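Transcription regulator (Lactobacillus plantarum WCFS1, PDB 3CLK) probably controls transcription as a dimeric, DNA-binding regulator whose periplasmic-binding-protein-like region would be expected to sense a small effector molecule. Local coordinates at residues B[207-211]-B[212-216]; B[116-119]-B[120-123]; B[193-196]-B[197-200]; B[168-171]-B[172-176]. All coordinates share one frame; numbering follows the deposited sequence.

Contact 1 of 4, residues B[207-211]-B[212-216]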
# COMPACT_ATOMS: atom_id res chain seq x y z
N PHE B 207 -18.04 -18.77 -2.37
CA PHE B 207 -19.38 -19.21 -2.75
C PHE B 207 -19.31 -20.22 -3.90
O PHE B 207 -20.34 -20.72 -4.36
CB PHE B 207 -20.25 -18.01 -3.19
CG PHE B 207 -20.80 -17.17 -2.05
CD1 PHE B 207 -21.00 -17.72 -0.79
CD2 PHE B 207 -21.18 -15.85 -2.28
CE1 PHE B 207 -21.58 -16.96 0.23
CE2 PHE B 207 -21.77 -15.08 -1.26
CZ PHE B 207 -21.97 -15.64 -0.01
N GLY B 208 -18.11 -20.51 -4.38
CA GLY B 208 -17.96 -21.44 -5.48
C GLY B 208 -18.23 -20.80 -6.83
O GLY B 208 -18.48 -21.50 -7.82
N ILE B 209 -18.21 -19.47 -6.88
CA ILE B 209 -18.43 -18.72 -8.11
C ILE B 209 -17.07 -18.47 -8.78
O ILE B 209 -16.19 -17.83 -8.20
CB ILE B 209 -19.11 -17.35 -7.81
CG1 ILE B 209 -20.49 -17.57 -7.19
CG2 ILE B 209 -19.24 -16.53 -9.10
CD1 ILE B 209 -21.19 -16.30 -6.77
N GLU B 210 -16.90 -18.97 -9.99
CA GLU B 210 -15.65 -18.82 -10.71
C GLU B 210 -15.53 -17.51 -11.50
O GLU B 210 -16.44 -17.12 -12.21
CB GLU B 210 -15.46 -20.00 -11.66
CG GLU B 210 -15.46 -21.33 -10.96
CD GLU B 210 -15.52 -22.48 -11.94
OE1 GLU B 210 -14.56 -22.63 -12.72
OE2 GLU B 210 -16.52 -23.23 -11.92
N VAL B 211 -14.38 -16.86 -11.38
CA VAL B 211 -14.12 -15.61 -12.08
C VAL B 211 -13.01 -15.89 -13.09
O VAL B 211 -11.98 -16.46 -12.74
CB VAL B 211 -13.66 -14.53 -11.09
CG1 VAL B 211 -13.25 -13.26 -11.84
CG2 VAL B 211 -14.77 -14.25 -10.07
N PRO B 212 -13.19 -15.50 -14.36
CA PRO B 212 -14.33 -14.79 -14.98
C PRO B 212 -15.39 -15.74 -15.56
O PRO B 212 -16.37 -15.30 -16.17
CB PRO B 212 -13.64 -13.97 -16.06
CG PRO B 212 -12.65 -14.97 -16.59
CD PRO B 212 -12.09 -15.64 -15.33
N LYS B 213 -15.18 -17.04 -15.36
CA LYS B 213 -16.09 -18.08 -15.84
C LYS B 213 -17.57 -17.67 -15.75
O LYS B 213 -18.20 -17.40 -16.77
CB LYS B 213 -15.86 -19.36 -15.03
CG LYS B 213 -15.65 -20.61 -15.86
CD LYS B 213 -16.96 -21.16 -16.41
CE LYS B 213 -16.71 -22.44 -17.20
NZ LYS B 213 -17.97 -23.08 -17.68
N ASP B 214 -18.12 -17.62 -14.54
CA ASP B 214 -19.52 -17.22 -14.42
C ASP B 214 -19.73 -15.84 -13.79
O ASP B 214 -20.86 -15.40 -13.61
CB ASP B 214 -20.34 -18.28 -13.67
CG ASP B 214 -19.76 -18.63 -12.32
OD1 ASP B 214 -18.85 -19.48 -12.26
OD2 ASP B 214 -20.24 -18.06 -11.31
N LEU B 215 -18.63 -15.15 -13.47
CA LEU B 215 -18.70 -13.81 -12.91
C LEU B 215 -17.51 -12.96 -13.36
O LEU B 215 -16.36 -13.33 -13.15
CB LEU B 215 -18.75 -13.86 -11.38
CG LEU B 215 -18.76 -12.49 -10.68
CD1 LEU B 215 -20.02 -11.72 -11.09
CD2 LEU B 215 -18.70 -12.67 -9.17
N SER B 216 -17.80 -11.82 -13.98
CA SER B 216 -16.75 -10.90 -14.42
C SER B 216 -16.64 -9.80 -13.37
O SER B 216 -17.64 -9.38 -12.79
CB SER B 216 -17.09 -10.26 -15.77
OG SER B 216 -16.89 -11.16 -16.86
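Glu210 and Asp214 grip each other twice across a tight loop, the link of a beta-alpha-beta crossover that carries the chain from helix 194-206 into strand 216-219. Glu210 N donates to Asp214 OD1 at 3.0 Å, reaching the syn side of the carboxylate but 30° out of its plane. In return Asp214 N donates to Glu210 O at 2.9 Å, and Leu215 N adds a weak bond to the same oxygen, so one carbonyl collects two amides. Asp214 CG stands between its backbone N and carbonyl carbon (chi1 54°), which turns the carboxylate back over the loop to Glu210 N. A cis peptide bond before Pro212 sharpens the reversal. Upstream, Gly208 ends the helix in a Schellman motif, with positive phi.

The two carboxylates come fairly close, Glu210 OE2 to Asp214 OD1 4.4 Å, and the N-H of Glu210 probably offsets some of the repulsion between these like charges. Around this polar centre, Glu210 and Lys213 run side by side, CB to CB 3.5 Å, while their charged ends stay apart. Ile209 and Leu215 both also touch Ala204 of the helix. Between them, Ile209 CG2 lies 3.5 Å from Leu215 CB.

Contact 2 of 4, residues B[116-119]-B[120-123]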
# COMPACT_ATOMS: atom_id res chain seq x y z
N ALA B 116 -16.23 1.75 -16.86
CA ALA B 116 -16.20 0.46 -16.17
C ALA B 116 -17.41 -0.38 -16.55
O ALA B 116 -17.31 -1.57 -16.85
CB ALA B 116 -16.17 0.69 -14.65
N THR B 117 -18.57 0.27 -16.54
CA THR B 117 -19.82 -0.40 -16.85
C THR B 117 -19.93 -0.79 -18.32
O THR B 117 -20.35 -1.91 -18.64
CB THR B 117 -21.01 0.49 -16.45
OG1 THR B 117 -20.85 0.91 -15.09
CG2 THR B 117 -22.32 -0.27 -16.59
N ASN B 118 -19.56 0.12 -19.22
CA ASN B 118 -19.63 -0.19 -20.65
C ASN B 118 -18.67 -1.32 -21.01
O ASN B 118 -18.94 -2.08 -21.94
CB ASN B 118 -19.31 1.05 -21.48
CG ASN B 118 -20.52 1.94 -21.68
OD1 ASN B 118 -20.41 3.11 -22.04
ND2 ASN B 118 -21.71 1.37 -21.45
N LEU B 119 -17.57 -1.43 -20.28
CA LEU B 119 -16.60 -2.49 -20.55
C LEU B 119 -17.31 -3.84 -20.44
O LEU B 119 -17.10 -4.74 -21.26
CB LEU B 119 -15.43 -2.40 -19.56
CG LEU B 119 -14.18 -3.25 -19.85
CD1 LEU B 119 -13.01 -2.74 -19.02
CD2 LEU B 119 -14.47 -4.72 -19.54
N LEU B 120 -18.16 -3.99 -19.42
CA LEU B 120 -18.90 -5.24 -19.23
C LEU B 120 -20.05 -5.33 -20.25
O LEU B 120 -20.29 -6.39 -20.83
CB LEU B 120 -19.47 -5.32 -17.80
CG LEU B 120 -18.43 -5.45 -16.67
CD1 LEU B 120 -19.11 -5.33 -15.31
CD2 LEU B 120 -17.73 -6.79 -16.79
N ILE B 121 -20.74 -4.22 -20.48
CA ILE B 121 -21.84 -4.21 -21.44
C ILE B 121 -21.34 -4.63 -22.82
O ILE B 121 -22.00 -5.41 -23.51
CB ILE B 121 -22.49 -2.80 -21.55
CG1 ILE B 121 -23.25 -2.48 -20.26
CG2 ILE B 121 -23.44 -2.76 -22.74
CD1 ILE B 121 -23.69 -1.01 -20.15
N ASN B 122 -20.18 -4.11 -23.22
CA ASN B 122 -19.63 -4.47 -24.53
C ASN B 122 -19.17 -5.93 -24.59
O ASN B 122 -18.95 -6.48 -25.68
CB ASN B 122 -18.49 -3.52 -24.88
CG ASN B 122 -18.98 -2.10 -25.13
OD1 ASN B 122 -20.14 -1.89 -25.50
ND2 ASN B 122 -18.10 -1.12 -24.95
N GLU B 123 -19.02 -6.55 -23.42
CA GLU B 123 -18.62 -7.95 -23.35
C GLU B 123 -19.88 -8.82 -23.27
O GLU B 123 -19.80 -10.03 -23.07
CB GLU B 123 -17.72 -8.21 -22.14
CG GLU B 123 -16.33 -7.59 -22.27
CD GLU B 123 -15.25 -8.60 -22.61
OE1 GLU B 123 -14.81 -9.34 -21.70
OE2 GLU B 123 -14.84 -8.65 -23.79
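Thr117 and Ile121 are joined along helix 109-121 by a regular i to i+4 bond: Ile121 N donates to Thr117 O at 3.0 Å, with an N-H...O angle of 165° and the donor in the carbonyl plane. Leu120 N makes a second, weak bond to the same oxygen. One residue on, Asn122 N reaches Asn118 O at 2.7 Å. Glu123 N donates to Leu120 O at 2.9 Å, an i to i+3 bond.

The side-chain hydroxyl of Thr117 is satisfied further back, by Gly113 O. With OG1 beside the backbone N (chi1 -52°), CG2 becomes the branch that faces Ile121, 3.9 Å from its CD1. The same Ile121 methyl lies against the amide of Asn118, CD1 to ND2 3.4 Å, and its CG1 rests on Thr117 O. Glu123 bends at chi2, and its CG sits 3.1 Å from Leu119 O.

In the same turn, Asn122 O accepts from Arg280 NH1 and Glu123 pairs with Leu281 through the backbone, tying this part of the chain to its last ordered residues. Thr117 and Asn118 pack on helix 138-153, Thr117 also on Ile190 of strand 188-191; Ala116 and Leu120 touch that strand and strand 216-219.

Contact 3 of 4, residues B[193-196]-B[197-200]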
# COMPACT_ATOMS: atom_id res chain seq x y z
N SER B 193 -12.97 -0.10 -5.79
CA SER B 193 -11.52 0.04 -5.69
C SER B 193 -10.86 -1.33 -5.85
O SER B 193 -11.55 -2.36 -5.81
CB SER B 193 -11.14 0.62 -4.31
OG SER B 193 -11.25 -0.37 -3.30
N ASP B 194 -9.54 -1.34 -6.01
CA ASP B 194 -8.84 -2.61 -6.16
C ASP B 194 -9.00 -3.49 -4.93
O ASP B 194 -9.19 -4.69 -5.05
CB ASP B 194 -7.34 -2.40 -6.43
CG ASP B 194 -7.06 -1.57 -7.67
OD1 ASP B 194 -7.88 -1.55 -8.62
OD2 ASP B 194 -5.97 -0.97 -7.71
N MSE B 195 -8.90 -2.91 -3.73
CA MSE B 195 -9.05 -3.70 -2.51
C MSE B 195 -10.49 -4.23 -2.41
O MSE B 195 -10.72 -5.34 -1.93
CB MSE B 195 -8.74 -2.86 -1.25
CG MSE B 195 -7.27 -2.49 -1.08
SE MSE B 195 -6.17 -4.10 -1.06
CE MSE B 195 -6.97 -5.00 0.44
N THR B 196 -11.45 -3.42 -2.85
CA THR B 196 -12.84 -3.86 -2.82
C THR B 196 -12.99 -5.04 -3.79
O THR B 196 -13.65 -6.04 -3.48
CB THR B 196 -13.80 -2.69 -3.20
OG1 THR B 196 -13.78 -1.72 -2.14
CG2 THR B 196 -15.24 -3.20 -3.39
N ALA B 197 -12.35 -4.94 -4.94
CA ALA B 197 -12.42 -6.01 -5.93
C ALA B 197 -11.84 -7.31 -5.39
O ALA B 197 -12.34 -8.39 -5.68
CB ALA B 197 -11.66 -5.59 -7.18
N ILE B 198 -10.78 -7.22 -4.60
CA ILE B 198 -10.19 -8.43 -4.07
C ILE B 198 -11.17 -9.09 -3.11
O ILE B 198 -11.31 -10.31 -3.11
CB ILE B 198 -8.83 -8.15 -3.40
CG1 ILE B 198 -7.87 -7.52 -4.41
CG2 ILE B 198 -8.20 -9.46 -2.91
CD1 ILE B 198 -6.50 -7.23 -3.84
N GLY B 199 -11.88 -8.28 -2.31
CA GLY B 199 -12.85 -8.84 -1.38
C GLY B 199 -13.98 -9.53 -2.13
O GLY B 199 -14.44 -10.62 -1.75
N ILE B 200 -14.45 -8.90 -3.20
CA ILE B 200 -15.51 -9.48 -4.02
C ILE B 200 -15.00 -10.80 -4.59
O ILE B 200 -15.69 -11.82 -4.54
CB ILE B 200 -15.85 -8.55 -5.22
CG1 ILE B 200 -16.50 -7.27 -4.71
CG2 ILE B 200 -16.78 -9.28 -6.20
CD1 ILE B 200 -16.66 -6.20 -5.78
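Ser193 and Ala197 start the hydrogen-bond ladder of helix 194-206, the helix of the beta-alpha-beta unit that joins strands 188-191 and 216-219. Four backbone bonds, each i to i+4, cross the contact. Ala197 N donates to Ser193 O at 2.8 Å; Ile198 N to Asp194 O and Gly199 N to Met195 O follow. The last, Ile200 N to Thr196 O at 3.0 Å, is nearly along the C=O axis, with an N-H...O angle of 162°.

Side-chain polar bonds cluster at the start of the helix. Ser193 is the N-cap: its OG accepts from Thr196 N at 3.1 Å, and chi1 of 76° swings the hydroxyl over that amide. The same OG bonds to Tyr168 O, and Thr196 OG1 to Ser169 O. The buried carboxylate of Asp194 bonds Ser219 OG at the end of strand 216-219 and the amides of Gly222 and Thr223 just beyond it.

Apolar contacts follow the turns. Selenomethionine Met195, bent at chi2 and chi3, lays SE 4.2 Å from Ile198 CD1, and both side chains pack on Ile228 of the second subunit. Thr196 CG2 meets Ile200 CD1 at 4.1 Å, beside Ala191 of the neighbouring strand.

The chemistry is thus split by position. Of the apolar groups, Met195 and Ile198 reach the second subunit, whereas Thr196, Ala197 and Ile200 pack inward on strand 188-191. The polar side chains of the buried first turn are hydrogen-bonded, and the carboxylate of Asp194, near the N-terminal end of the helix and gripped by three donors, is probably stabilised as the anion.

Contact 4 of 4, residues B[168-171]-B[172-176]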
# COMPACT_ATOMS: atom_id res chain seq x y z
N TYR B 168 -15.11 1.60 0.00
CA TYR B 168 -13.91 1.34 -0.81
C TYR B 168 -12.91 0.37 -0.19
O TYR B 168 -11.80 0.23 -0.71
CB TYR B 168 -13.17 2.64 -1.11
CG TYR B 168 -14.00 3.68 -1.82
CD1 TYR B 168 -14.69 4.66 -1.10
CD2 TYR B 168 -14.09 3.69 -3.21
CE1 TYR B 168 -15.45 5.63 -1.76
CE2 TYR B 168 -14.85 4.65 -3.87
CZ TYR B 168 -15.53 5.61 -3.14
OH TYR B 168 -16.29 6.56 -3.81
N SER B 169 -13.27 -0.31 0.89
CA SER B 169 -12.33 -1.22 1.53
C SER B 169 -12.48 -2.67 1.06
O SER B 169 -13.40 -3.01 0.32
CB SER B 169 -12.52 -1.18 3.04
OG SER B 169 -13.78 -1.73 3.41
N TYR B 170 -11.55 -3.50 1.49
CA TYR B 170 -11.57 -4.92 1.15
C TYR B 170 -12.81 -5.55 1.80
O TYR B 170 -13.52 -6.33 1.16
CB TYR B 170 -10.31 -5.59 1.70
CG TYR B 170 -10.31 -7.09 1.58
CD1 TYR B 170 -9.90 -7.72 0.40
CD2 TYR B 170 -10.68 -7.89 2.66
CE1 TYR B 170 -9.85 -9.11 0.31
CE2 TYR B 170 -10.63 -9.28 2.58
CZ TYR B 170 -10.21 -9.88 1.40
OH TYR B 170 -10.15 -11.25 1.32
N THR B 171 -13.07 -5.20 3.05
CA THR B 171 -14.23 -5.74 3.76
C THR B 171 -15.56 -5.43 3.07
O THR B 171 -16.43 -6.28 2.99
CB THR B 171 -14.29 -5.21 5.21
OG1 THR B 171 -13.14 -5.68 5.93
CG2 THR B 171 -15.55 -5.71 5.91
N SER B 172 -15.71 -4.21 2.56
CA SER B 172 -16.94 -3.84 1.89
C SER B 172 -17.15 -4.70 0.64
O SER B 172 -18.28 -4.94 0.21
CB SER B 172 -16.93 -2.35 1.55
OG SER B 172 -15.82 -2.01 0.75
N GLY B 173 -16.05 -5.16 0.05
CA GLY B 173 -16.13 -6.01 -1.12
C GLY B 173 -16.68 -7.36 -0.70
O GLY B 173 -17.60 -7.89 -1.32
N GLU B 174 -16.12 -7.91 0.37
CA GLU B 174 -16.61 -9.20 0.87
C GLU B 174 -18.07 -9.10 1.29
O GLU B 174 -18.87 -10.01 1.01
CB GLU B 174 -15.81 -9.65 2.08
CG GLU B 174 -14.34 -9.97 1.86
CD GLU B 174 -13.71 -10.46 3.15
OE1 GLU B 174 -13.84 -9.76 4.17
OE2 GLU B 174 -13.09 -11.54 3.15
N GLN B 175 -18.41 -8.01 1.97
CA GLN B 175 -19.78 -7.81 2.48
C GLN B 175 -20.78 -7.65 1.35
O GLN B 175 -21.88 -8.20 1.41
CB GLN B 175 -19.85 -6.60 3.42
CG GLN B 175 -19.02 -6.76 4.71
CD GLN B 175 -19.29 -8.08 5.40
OE1 GLN B 175 -18.88 -9.13 4.93
NE2 GLN B 175 -20.00 -8.03 6.53
N ALA B 176 -20.42 -6.88 0.34
CA ALA B 176 -21.30 -6.68 -0.79
C ALA B 176 -21.53 -7.99 -1.55
O ALA B 176 -22.64 -8.26 -1.99
CB ALA B 176 -20.71 -5.62 -1.73
O HOH W 1 -10.70 -12.52 3.71
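Ser169 and Ser172 clasp each other at the start of helix 170-180. Ser169 is the N-cap, its OG accepting from Ser172 N at 3.3 Å, and Ser172 OG donates back to Ser169 O at 2.7 Å. The returning hydroxyl meets that carbonyl well to one side, with a C=O...OG angle of 119°. Both hydroxyls take the chi1 position between backbone N and carbonyl carbon (68° in Ser169), which points each at the other residue's backbone.

The helix continues with Glu174 N donating to Tyr170 O at 3.1 Å and Gln175 N to Thr171 O at 2.8 Å. The extended Glu174 side chain brings its carboxylate obliquely against the Tyr170 ring, CD to CE2 3.3 Å, with the planes 43° apart. A water in the plane of the ring, at its edge, bridges their ends: it donates to Glu174 OE2 at 2.6 Å and lies 2.8 Å from Tyr170 OH. Thr171 CG2 and Gln175 CG run alongside at 3.8 Å.

Further out, Asp167 OD1 holds Ser169 OG and, weakly, Ser172 OG, while Asn202 fixes the Tyr170 hydroxyl. The Tyr170 ring packs on Met195 and Ile198 of helix 194-206 and on Ile228 of the second subunit; in the loop before the helix, Tyr168 touches Thr139 and Arg143 of helix 138-153.

In the fold
All four contacts belong to the periplasmic-binding-protein-like part of the chain, but at different depths. Contact 3 is buried, contacts 2 and 4 partly so, and contact 1 lies at the surface, its centre about 25 Å from the centre of the chain. Contacts 3 and 4 are neighbouring helix starts, each with a serine N-cap; their centres are about 7 Å apart, and serine and threonine hydroxyls of contact 3 meet backbone carbonyls of contact 4. Both also reach the second subunit, which contacts 1 and 2 do not. Contact 1 is a helix-to-strand loop held by a carboxylate as well as backbone bonds; contact 2 relies on backbone bonds along helix 109-121. They meet at Ser216 CB and Leu120 CD2, 3.7 Å apart.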